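Long-range contacts in putative vitamin-B12 independent methionine synthase family protein (Listeria monocytogenes, PDB 1YPX), which probably acts as a zinc-dependent methyltransferase of the cobalamin-independent methionine synthase family, passing a methyl group from a folate to homocysteine: residues K54-D63 with L123-K134; A9-K19 with E347-V358. All coordinates share one frame; numbering follows the deposited sequence.

Contact 1: residues K54-D63 with L123-K134; sequences KEVGLKSITD and LKEAVGDNHVAK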
loop_
_atom_site.group_PDB
_atom_site.type_symbol
_atom_site.label_atom_id
_atom_site.label_comp_id
_atom_site.label_asym_id
_atom_site.label_seq_id
_atom_site.Cartn_x
_atom_site.Cartn_y
_atom_site.Cartn_z
ATOM N N LYS A 54 8.624 -9.274 -13.285
ATOM C CA LYS A 54 9.766 -10.156 -13.103
ATOM C C LYS A 54 10.839 -9.881 -14.161
ATOM O O LYS A 54 12.033 -9.887 -13.848
ATOM C CB LYS A 54 9.276 -11.605 -13.102
ATOM C CG LYS A 54 8.422 -11.872 -11.862
ATOM C CD LYS A 54 7.307 -12.870 -12.097
ATOM C CE LYS A 54 7.820 -14.274 -12.207
ATOM N NZ LYS A 54 6.682 -15.208 -12.358
ATOM N N GLU A 55 10.414 -9.594 -15.389
ATOM C CA GLU A 55 11.355 -9.285 -16.461
ATOM C C GLU A 55 12.056 -7.931 -16.253
ATOM O O GLU A 55 13.059 -7.640 -16.924
ATOM C CB GLU A 55 10.663 -9.281 -17.833
ATOM C CG GLU A 55 10.218 -10.648 -18.346
ATOM C CD GLU A 55 9.324 -10.552 -19.579
ATOM O OE1 GLU A 55 8.566 -11.515 -19.842
ATOM O OE2 GLU A 55 9.384 -9.516 -20.287
ATOM N N VAL A 56 11.537 -7.088 -15.355
ATOM C CA VAL A 56 12.190 -5.807 -15.107
ATOM C C VAL A 56 13.197 -5.979 -13.981
ATOM O O VAL A 56 14.131 -5.198 -13.866
ATOM C CB VAL A 56 11.188 -4.651 -14.749
ATOM C CG1 VAL A 56 10.308 -4.340 -15.950
ATOM C CG2 VAL A 56 10.346 -5.006 -13.524
ATOM N N GLY A 57 13.013 -7.008 -13.154
ATOM C CA GLY A 57 13.957 -7.264 -12.082
ATOM C C GLY A 57 13.334 -7.223 -10.713
ATOM O O GLY A 57 13.953 -7.621 -9.720
ATOM N N LEU A 58 12.104 -6.734 -10.658
ATOM C CA LEU A 58 11.376 -6.626 -9.402
ATOM C C LEU A 58 11.323 -7.958 -8.657
ATOM O O LEU A 58 11.275 -9.025 -9.264
ATOM C CB LEU A 58 9.969 -6.103 -9.688
ATOM C CG LEU A 58 9.760 -4.580 -9.659
ATOM C CD1 LEU A 58 11.038 -3.799 -9.984
ATOM C CD2 LEU A 58 8.651 -4.246 -10.638
ATOM N N LYS A 59 11.375 -7.890 -7.334
ATOM C CA LYS A 59 11.318 -9.103 -6.533
ATOM C C LYS A 59 9.896 -9.233 -5.987
ATOM O O LYS A 59 9.336 -10.334 -5.921
ATOM C CB LYS A 59 12.336 -9.055 -5.385
ATOM C CG LYS A 59 12.489 -10.386 -4.651
ATOM C CD LYS A 59 13.594 -10.348 -3.606
ATOM C CE LYS A 59 13.946 -11.758 -3.098
ATOM N NZ LYS A 59 14.679 -12.584 -4.116
ATOM N N SER A 60 9.308 -8.100 -5.613
ATOM C CA SER A 60 7.946 -8.103 -5.111
ATOM C C SER A 60 7.041 -7.925 -6.326
ATOM O O SER A 60 7.299 -7.068 -7.177
ATOM C CB SER A 60 7.725 -6.964 -4.110
ATOM O OG SER A 60 7.614 -5.723 -4.778
ATOM N N ILE A 61 5.996 -8.749 -6.409
ATOM C CA ILE A 61 5.050 -8.716 -7.524
ATOM C C ILE A 61 3.602 -8.532 -7.029
ATOM O O ILE A 61 3.190 -9.139 -6.034
ATOM C CB ILE A 61 5.175 -10.038 -8.400
ATOM C CG1 ILE A 61 6.430 -10.004 -9.295
ATOM C CG2 ILE A 61 4.004 -10.168 -9.339
ATOM C CD1 ILE A 61 7.792 -10.116 -8.581
ATOM N N THR A 62 2.841 -7.682 -7.719
ATOM C CA THR A 62 1.440 -7.410 -7.359
ATOM C C THR A 62 0.493 -7.790 -8.491
ATOM O O THR A 62 0.911 -8.346 -9.499
ATOM C CB THR A 62 1.201 -5.901 -7.052
ATOM O OG1 THR A 62 1.433 -5.125 -8.236
ATOM C CG2 THR A 62 2.127 -5.417 -5.939
ATOM N N ASP A 63 -0.786 -7.497 -8.327
ATOM C CA ASP A 63 -1.709 -7.803 -9.393
ATOM C C ASP A 63 -2.121 -6.474 -10.030
ATOM O O ASP A 63 -3.118 -6.381 -10.745
ATOM C CB ASP A 63 -2.911 -8.631 -8.876
ATOM C CG ASP A 63 -3.915 -7.818 -8.071
ATOM O OD1 ASP A 63 -3.706 -6.601 -7.849
ATOM O OD2 ASP A 63 -4.932 -8.419 -7.657
ATOM N N LEU A 123 -2.883 -14.571 -7.409
ATOM C CA LEU A 123 -1.638 -13.853 -7.600
ATOM C C LEU A 123 -0.493 -14.730 -7.157
ATOM O O LEU A 123 0.444 -14.955 -7.908
ATOM C CB LEU A 123 -1.609 -12.571 -6.769
ATOM C CG LEU A 123 -0.211 -11.933 -6.770
ATOM C CD1 LEU A 123 -0.106 -11.013 -7.953
ATOM C CD2 LEU A 123 0.086 -11.187 -5.474
ATOM N N LYS A 124 -0.574 -15.212 -5.921
ATOM C CA LYS A 124 0.461 -16.058 -5.357
ATOM C C LYS A 124 0.812 -17.174 -6.328
ATOM O O LYS A 124 1.982 -17.512 -6.504
ATOM C CB LYS A 124 -0.016 -16.655 -4.042
ATOM C CG LYS A 124 0.925 -17.673 -3.456
ATOM C CD LYS A 124 1.610 -17.131 -2.255
ATOM C CE LYS A 124 2.500 -18.178 -1.641
ATOM N NZ LYS A 124 3.386 -17.554 -0.602
ATOM N N GLU A 125 -0.208 -17.738 -6.957
ATOM C CA GLU A 125 -0.021 -18.809 -7.919
ATOM C C GLU A 125 0.931 -18.389 -9.033
ATOM O O GLU A 125 1.907 -19.081 -9.317
ATOM C CB GLU A 125 -1.364 -19.204 -8.537
ATOM C CG GLU A 125 -1.229 -20.075 -9.782
ATOM C CD GLU A 125 -2.232 -19.717 -10.879
ATOM O OE1 GLU A 125 -2.350 -18.508 -11.217
ATOM O OE2 GLU A 125 -2.888 -20.651 -11.416
ATOM N N ALA A 126 0.641 -17.250 -9.656
ATOM C CA ALA A 126 1.445 -16.740 -10.762
ATOM C C ALA A 126 2.839 -16.229 -10.410
ATOM O O ALA A 126 3.717 -16.194 -11.266
ATOM C CB ALA A 126 0.687 -15.647 -11.465
ATOM N N VAL A 127 3.044 -15.835 -9.156
ATOM C CA VAL A 127 4.328 -15.304 -8.732
ATOM C C VAL A 127 5.412 -16.356 -8.627
ATOM O O VAL A 127 6.530 -16.155 -9.102
ATOM C CB VAL A 127 4.207 -14.597 -7.382
ATOM C CG1 VAL A 127 5.581 -14.119 -6.926
ATOM C CG2 VAL A 127 3.243 -13.418 -7.508
ATOM N N GLY A 128 5.075 -17.479 -8.004
ATOM C CA GLY A 128 6.042 -18.546 -7.850
ATOM C C GLY A 128 6.771 -18.505 -6.523
ATOM O O GLY A 128 6.404 -17.761 -5.622
ATOM N N ASP A 129 7.824 -19.301 -6.402
ATOM C CA ASP A 129 8.581 -19.360 -5.167
ATOM C C ASP A 129 9.865 -18.577 -5.252
ATOM O O ASP A 129 10.578 -18.455 -4.260
ATOM C CB ASP A 129 8.897 -20.813 -4.818
ATOM C CG ASP A 129 9.605 -21.558 -5.958
ATOM O OD1 ASP A 129 9.898 -22.767 -5.768
ATOM O OD2 ASP A 129 9.862 -20.937 -7.030
ATOM N N ASN A 130 10.177 -18.063 -6.438
ATOM C CA ASN A 130 11.402 -17.280 -6.615
ATOM C C ASN A 130 11.152 -15.779 -6.448
ATOM O O ASN A 130 12.047 -14.958 -6.651
ATOM C CB ASN A 130 12.017 -17.564 -7.994
ATOM C CG ASN A 130 13.022 -18.714 -7.966
ATOM O OD1 ASN A 130 14.066 -18.631 -7.297
ATOM N ND2 ASN A 130 12.714 -19.797 -8.693
ATOM N N HIS A 131 9.929 -15.429 -6.066
ATOM C CA HIS A 131 9.553 -14.036 -5.875
ATOM C C HIS A 131 8.544 -13.959 -4.744
ATOM O O HIS A 131 8.046 -14.990 -4.288
ATOM C CB HIS A 131 8.923 -13.476 -7.148
ATOM C CG HIS A 131 9.733 -13.712 -8.381
ATOM N ND1 HIS A 131 9.873 -14.958 -8.955
ATOM C CD2 HIS A 131 10.460 -12.861 -9.144
ATOM C CE1 HIS A 131 10.650 -14.864 -10.019
ATOM N NE2 HIS A 131 11.020 -13.602 -10.155
ATOM N N VAL A 132 8.231 -12.747 -4.296
ATOM C CA VAL A 132 7.261 -12.588 -3.217
ATOM C C VAL A 132 6.010 -11.837 -3.673
ATOM O O VAL A 132 6.094 -10.785 -4.300
ATOM C CB VAL A 132 7.870 -11.848 -1.995
ATOM C CG1 VAL A 132 6.806 -11.671 -0.923
ATOM C CG2 VAL A 132 9.042 -12.626 -1.433
ATOM N N ALA A 133 4.847 -12.385 -3.352
ATOM C CA ALA A 133 3.592 -11.753 -3.732
ATOM C C ALA A 133 3.268 -10.631 -2.754
ATOM O O ALA A 133 3.238 -10.853 -1.549
ATOM C CB ALA A 133 2.457 -12.782 -3.743
ATOM N N LYS A 134 3.033 -9.430 -3.270
ATOM C CA LYS A 134 2.702 -8.296 -2.421
ATOM C C LYS A 134 1.206 -7.985 -2.554
ATOM O O LYS A 134 0.676 -7.907 -3.664
ATOM C CB LYS A 134 3.544 -7.082 -2.827
ATOM C CG LYS A 134 3.309 -5.826 -1.994
ATOM C CD LYS A 134 4.289 -4.718 -2.376
ATOM C CE LYS A 134 4.024 -3.436 -1.599
ATOM N NZ LYS A 134 5.041 -2.381 -1.888
#
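Ile-61 O takes the backbone N-H of Lys-134 in a nearly straight bond of 2.8 Å, and the CA-H of Ala-133 comes up to the same oxygen. This is parallel pairing between strands 60-61 and 132-138, neighbouring staves of a TIM-barrel-like fold. Two more bonds set the register: Val-132 N to Lys-59 O at 3.1 Å, and Ile-61 N to Val-132 O at 2.9 Å, the latter reaching the oxygen almost head-on. Ser-60 and Val-132 face the Tyr-183 side of the sheet, where Ser-60 OG bonds Asp-10. Ile-61 and Ala-133 face the other way, toward the outer helices. There a branched residue suits Ile-61: its CG2 packs against Val-127 CG2 (3.8 Å) on helix 116-127, while CD1 runs to His-131 CB. Leu-123, one helical turn before Val-127, sets its CD1 3.8 Å from Asp-63 CB.

Lys-54, near the end of helix 35-56, bends at its second and third torsions. Its aliphatic part thereby passes over one face of the His-131 imidazole, a CH-pi contact with CG 3.8 Å from the ring centroid. The amine travels on to the C-terminal end of helix 116-127 and makes weak bonds from NZ to the carbonyls of Ala-126 and Val-127; a positive charge probably suits that helix end. The side chain of Lys-134, fully extended, runs beside Thr-62, with CB 3.8 Å from Thr-62 CG2, before NZ is taken up by Gln-185 and Tyr-183 and probably by His-11 O.

Contact 2: residues A9-K19 with E347-V358; sequences ADHVGSILRTK and EEEQWDKLRYVV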
loop_
_atom_site.group_PDB
_atom_site.type_symbol
_atom_site.label_atom_id
_atom_site.label_comp_id
_atom_site.label_asym_id
_atom_site.label_seq_id
_atom_site.Cartn_x
_atom_site.Cartn_y
_atom_site.Cartn_z
ATOM N N ALA A 9 14.879 -2.375 -4.286
ATOM C CA ALA A 9 14.128 -1.945 -5.465
ATOM C C ALA A 9 12.747 -2.549 -5.262
ATOM O O ALA A 9 12.532 -3.741 -5.492
ATOM C CB ALA A 9 14.752 -2.476 -6.740
ATOM N N ASP A 10 11.819 -1.723 -4.801
ATOM C CA ASP A 10 10.466 -2.172 -4.521
ATOM C C ASP A 10 9.514 -1.177 -5.185
ATOM O O ASP A 10 9.962 -0.213 -5.807
ATOM C CB ASP A 10 10.266 -2.190 -3.008
ATOM C CG ASP A 10 9.326 -3.283 -2.550
ATOM O OD1 ASP A 10 8.285 -3.487 -3.220
ATOM O OD2 ASP A 10 9.624 -3.923 -1.516
ATOM N N HIS A 11 8.207 -1.408 -5.069
ATOM C CA HIS A 11 7.230 -0.497 -5.657
ATOM C C HIS A 11 5.915 -0.526 -4.897
ATOM O O HIS A 11 5.561 -1.543 -4.302
ATOM C CB HIS A 11 7.016 -0.822 -7.141
ATOM C CG HIS A 11 6.418 -2.170 -7.402
ATOM N ND1 HIS A 11 5.114 -2.336 -7.822
ATOM C CD2 HIS A 11 6.959 -3.410 -7.357
ATOM C CE1 HIS A 11 4.882 -3.620 -8.028
ATOM N NE2 HIS A 11 5.986 -4.295 -7.752
ATOM N N VAL A 12 5.198 0.599 -4.909
ATOM C CA VAL A 12 3.931 0.723 -4.189
ATOM C C VAL A 12 2.957 -0.413 -4.485
ATOM O O VAL A 12 2.380 -0.990 -3.560
ATOM C CB VAL A 12 3.261 2.093 -4.485
ATOM C CG1 VAL A 12 1.853 2.152 -3.875
ATOM C CG2 VAL A 12 4.114 3.205 -3.903
ATOM N N GLY A 13 2.772 -0.731 -5.767
ATOM C CA GLY A 13 1.867 -1.808 -6.119
ATOM C C GLY A 13 0.958 -1.658 -7.328
ATOM O O GLY A 13 0.907 -2.563 -8.164
ATOM N N SER A 14 0.228 -0.557 -7.454
ATOM C CA SER A 14 -0.664 -0.442 -8.612
ATOM C C SER A 14 0.102 -0.312 -9.921
ATOM O O SER A 14 1.118 0.366 -9.987
ATOM C CB SER A 14 -1.599 0.761 -8.474
ATOM O OG SER A 14 -0.913 1.960 -8.779
ATOM N N ILE A 15 -0.407 -0.966 -10.958
ATOM C CA ILE A 15 0.192 -0.932 -12.285
ATOM C C ILE A 15 -0.855 -0.413 -13.281
ATOM O O ILE A 15 -2.063 -0.575 -13.074
ATOM C CB ILE A 15 0.670 -2.360 -12.723
ATOM C CG1 ILE A 15 1.959 -2.753 -11.981
ATOM C CG2 ILE A 15 0.859 -2.424 -14.227
ATOM C CD1 ILE A 15 3.131 -1.788 -12.205
ATOM N N LEU A 16 -0.386 0.219 -14.356
ATOM C CA LEU A 16 -1.249 0.769 -15.408
ATOM C C LEU A 16 -2.167 -0.268 -16.039
ATOM O O LEU A 16 -1.709 -1.325 -16.468
ATOM C CB LEU A 16 -0.384 1.366 -16.512
ATOM C CG LEU A 16 -0.136 2.866 -16.562
ATOM C CD1 LEU A 16 0.242 3.430 -15.191
ATOM C CD2 LEU A 16 0.970 3.099 -17.563
ATOM N N ARG A 17 -3.450 0.047 -16.142
ATOM C CA ARG A 17 -4.406 -0.883 -16.743
ATOM C C ARG A 17 -4.156 -1.050 -18.247
ATOM O O ARG A 17 -4.076 -0.065 -18.978
ATOM C CB ARG A 17 -5.853 -0.402 -16.524
ATOM C CG ARG A 17 -6.227 -0.064 -15.068
ATOM C CD ARG A 17 -5.607 1.271 -14.620
ATOM N NE ARG A 17 -4.885 1.915 -15.725
ATOM C CZ ARG A 17 -4.184 3.039 -15.632
ATOM N NH1 ARG A 17 -4.101 3.679 -14.473
ATOM N NH2 ARG A 17 -3.547 3.506 -16.699
ATOM N N THR A 18 -4.031 -2.291 -18.708
ATOM C CA THR A 18 -3.811 -2.538 -20.132
ATOM C C THR A 18 -5.115 -2.369 -20.891
ATOM O O THR A 18 -6.169 -2.124 -20.295
ATOM C CB THR A 18 -3.303 -3.959 -20.397
ATOM O OG1 THR A 18 -4.216 -4.905 -19.832
ATOM C CG2 THR A 18 -1.931 -4.150 -19.785
ATOM N N LYS A 19 -5.046 -2.499 -22.212
ATOM C CA LYS A 19 -6.241 -2.368 -23.030
ATOM C C LYS A 19 -7.136 -3.595 -22.841
ATOM O O LYS A 19 -8.358 -3.506 -22.961
ATOM C CB LYS A 19 -5.864 -2.175 -24.511
ATOM C CG LYS A 19 -7.063 -2.155 -25.468
ATOM C CD LYS A 19 -6.769 -1.428 -26.786
ATOM C CE LYS A 19 -7.104 0.068 -26.713
ATOM N NZ LYS A 19 -8.570 0.352 -26.582
ATOM N N GLU A 347 2.565 2.519 -21.069
ATOM C CA GLU A 347 3.039 1.278 -20.482
ATOM C C GLU A 347 4.552 1.116 -20.599
ATOM O O GLU A 347 5.221 0.801 -19.616
ATOM C CB GLU A 347 2.314 0.087 -21.118
ATOM C CG GLU A 347 0.830 0.033 -20.756
ATOM C CD GLU A 347 0.131 -1.233 -21.234
ATOM O OE1 GLU A 347 0.537 -2.341 -20.809
ATOM O OE2 GLU A 347 -0.827 -1.114 -22.034
ATOM N N GLU A 348 5.085 1.346 -21.793
ATOM C CA GLU A 348 6.521 1.232 -22.040
ATOM C C GLU A 348 7.301 2.055 -21.014
ATOM O O GLU A 348 8.212 1.556 -20.349
ATOM C CB GLU A 348 6.840 1.735 -23.451
ATOM C CG GLU A 348 8.292 1.551 -23.899
ATOM C CD GLU A 348 8.638 2.403 -25.119
ATOM O OE1 GLU A 348 9.028 3.584 -24.937
ATOM O OE2 GLU A 348 8.502 1.892 -26.256
ATOM N N GLU A 349 6.925 3.322 -20.888
ATOM C CA GLU A 349 7.583 4.223 -19.952
ATOM C C GLU A 349 7.593 3.640 -18.538
ATOM O O GLU A 349 8.602 3.712 -17.835
ATOM C CB GLU A 349 6.867 5.580 -19.968
ATOM C CG GLU A 349 7.748 6.735 -20.414
ATOM C CD GLU A 349 8.676 7.216 -19.311
ATOM O OE1 GLU A 349 8.402 8.298 -18.741
ATOM O OE2 GLU A 349 9.669 6.506 -19.005
ATOM N N GLN A 350 6.460 3.057 -18.149
ATOM C CA GLN A 350 6.256 2.444 -16.831
ATOM C C GLN A 350 7.348 1.445 -16.440
ATOM O O GLN A 350 8.097 1.658 -15.474
ATOM C CB GLN A 350 4.887 1.736 -16.792
ATOM C CG GLN A 350 4.514 1.072 -15.448
ATOM C CD GLN A 350 3.207 0.274 -15.509
ATOM O OE1 GLN A 350 3.083 -0.678 -16.271
ATOM N NE2 GLN A 350 2.237 0.663 -14.698
ATOM N N TRP A 351 7.428 0.351 -17.189
ATOM C CA TRP A 351 8.415 -0.678 -16.904
ATOM C C TRP A 351 9.837 -0.155 -17.033
ATOM O O TRP A 351 10.750 -0.649 -16.373
ATOM C CB TRP A 351 8.187 -1.896 -17.811
ATOM C CG TRP A 351 6.867 -2.611 -17.510
ATOM C CD1 TRP A 351 6.481 -3.186 -16.316
ATOM C CD2 TRP A 351 5.762 -2.789 -18.409
ATOM N NE1 TRP A 351 5.211 -3.702 -16.428
ATOM C CE2 TRP A 351 4.747 -3.471 -17.696
ATOM C CE3 TRP A 351 5.531 -2.434 -19.745
ATOM C CZ2 TRP A 351 3.519 -3.807 -18.281
ATOM C CZ3 TRP A 351 4.304 -2.769 -20.327
ATOM C CH2 TRP A 351 3.316 -3.448 -19.592
ATOM N N ASP A 352 10.032 0.859 -17.867
ATOM C CA ASP A 352 11.368 1.418 -18.021
ATOM C C ASP A 352 11.789 2.095 -16.722
ATOM O O ASP A 352 12.926 1.941 -16.260
ATOM C CB ASP A 352 11.408 2.401 -19.191
ATOM C CG ASP A 352 11.547 1.696 -20.527
ATOM O OD1 ASP A 352 11.625 2.393 -21.569
ATOM O OD2 ASP A 352 11.582 0.438 -20.523
ATOM N N LYS A 353 10.869 2.841 -16.125
ATOM C CA LYS A 353 11.177 3.491 -14.868
ATOM C C LYS A 353 11.389 2.439 -13.774
ATOM O O LYS A 353 12.064 2.703 -12.781
ATOM C CB LYS A 353 10.055 4.453 -14.485
ATOM C CG LYS A 353 9.981 5.675 -15.376
ATOM C CD LYS A 353 8.830 6.573 -14.970
ATOM C CE LYS A 353 9.114 8.027 -15.320
ATOM N NZ LYS A 353 10.313 8.539 -14.578
ATOM N N LEU A 354 10.817 1.246 -13.957
ATOM C CA LEU A 354 10.987 0.176 -12.969
ATOM C C LEU A 354 12.378 -0.437 -13.046
ATOM O O LEU A 354 13.014 -0.681 -12.024
ATOM C CB LEU A 354 9.935 -0.921 -13.152
ATOM C CG LEU A 354 8.532 -0.627 -12.606
ATOM C CD1 LEU A 354 7.631 -1.832 -12.833
ATOM C CD2 LEU A 354 8.618 -0.294 -11.128
ATOM N N ARG A 355 12.843 -0.677 -14.268
ATOM C CA ARG A 355 14.162 -1.239 -14.486
ATOM C C ARG A 355 15.136 -0.177 -13.977
ATOM O O ARG A 355 16.248 -0.478 -13.538
ATOM C CB ARG A 355 14.382 -1.493 -15.980
ATOM C CG ARG A 355 13.103 -1.840 -16.745
ATOM C CD ARG A 355 13.385 -2.256 -18.189
ATOM N NE ARG A 355 13.715 -3.674 -18.297
ATOM C CZ ARG A 355 12.921 -4.585 -18.853
ATOM N NH1 ARG A 355 13.297 -5.866 -18.911
ATOM N NH2 ARG A 355 11.753 -4.207 -19.364
ATOM N N TYR A 356 14.702 1.078 -14.034
ATOM C CA TYR A 356 15.523 2.190 -13.561
ATOM C C TYR A 356 15.679 2.067 -12.036
ATOM O O TYR A 356 16.762 2.296 -11.486
ATOM C CB TYR A 356 14.853 3.515 -13.937
ATOM C CG TYR A 356 15.696 4.750 -13.697
ATOM C CD1 TYR A 356 15.128 5.887 -13.127
ATOM C CD2 TYR A 356 17.037 4.807 -14.087
ATOM C CE1 TYR A 356 15.858 7.050 -12.953
ATOM C CE2 TYR A 356 17.780 5.975 -13.916
ATOM C CZ TYR A 356 17.178 7.094 -13.349
ATOM O OH TYR A 356 17.880 8.270 -13.199
ATOM N N VAL A 357 14.589 1.705 -11.362
ATOM C CA VAL A 357 14.607 1.502 -9.918
ATOM C C VAL A 357 15.521 0.309 -9.606
ATOM O O VAL A 357 16.323 0.353 -8.676
ATOM C CB VAL A 357 13.191 1.194 -9.379
ATOM C CG1 VAL A 357 13.278 0.759 -7.923
ATOM C CG2 VAL A 357 12.282 2.424 -9.523
ATOM N N VAL A 358 15.399 -0.755 -10.397
ATOM C CA VAL A 358 16.214 -1.954 -10.206
ATOM C C VAL A 358 17.708 -1.699 -10.413
ATOM O O VAL A 358 18.545 -2.258 -9.701
ATOM C CB VAL A 358 15.806 -3.106 -11.178
ATOM C CG1 VAL A 358 16.767 -4.276 -11.018
ATOM C CG2 VAL A 358 14.369 -3.561 -10.904
HETATM O O HOH W 1 -2.558 -2.887 -23.327
#
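Gln-350 stretches its side chain straight off helix 347-364, with CG anti to the backbone N (chi1 -178°) and the chain extended beyond, which carries the amide up to the loop at Ile-15 and Leu-16. Glu-347, one turn earlier, has CG anti to its carbonyl carbon instead (chi1 -68°), and its extended chain leads to Thr-18 and Lys-19. Both side chains meet the N-terminal loop, which runs along the last helix of the TIM-barrel-like fold in the opposite direction. The Gln-350 amide crosses the branched end of Ile-15, its CD 3.8 Å from CG2, and runs past Leu-16 in the opposite direction, with CD 3.9 Å from Leu-16 CB. A long polar chain suits this place, since its methylenes rise from the helix while the amide arrives beside the loop backbone. Phe-336 touches both Leu-16 and Gln-350.

Farther along the helix the contact is apolar. Val-357 turns CG1 toward the loop, 3.7 Å from Ala-9 CB, and the small alanine lets the chain come close enough for its methyl to meet Val-358 CG2 as well. Between the Ala-9 and Gln-350 contacts, Leu-354 CD2 lies 4.3 Å from His-11 CB, while the imidazole turns away from the helix and bonds Ser-60 O through NE2. Next to His-11, Asp-10 OD1 accepts the His-11 N-H at 2.8 Å through its anti lone pair.

Thr-18 is the N-cap residue of helix 19-30; its OG1 bonds Glu-45, and its CG2 rests against the Glu-347 carboxylate. A water joins the two helix starts, donating to Glu-347 OE2 at 2.8 Å and accepting from Lys-19 N at 2.8 Å.

In the fold
From the N terminus the chain first lays down 9-19, then helices 19-30 and 35-56 and strand 60-61. Contact 1 closes a loop of about 60 residues when 123-134 returns beside 54-63, pairing the first two strands of the parallel sheet. Contact 2 closes the far larger loop, nearly the whole chain, when helix 347-364 reaches 9-19; contact 1 is nested inside it. The segment 9-19 links the two: Thr-62 OG1 probably bonds Gly-13 O, and Asp-10 shares backbone bonding with Leu-330. It thus lies between strands 60-61 and 328-332, the edges of the counted sheet, consistent with closing a TIM-like barrel.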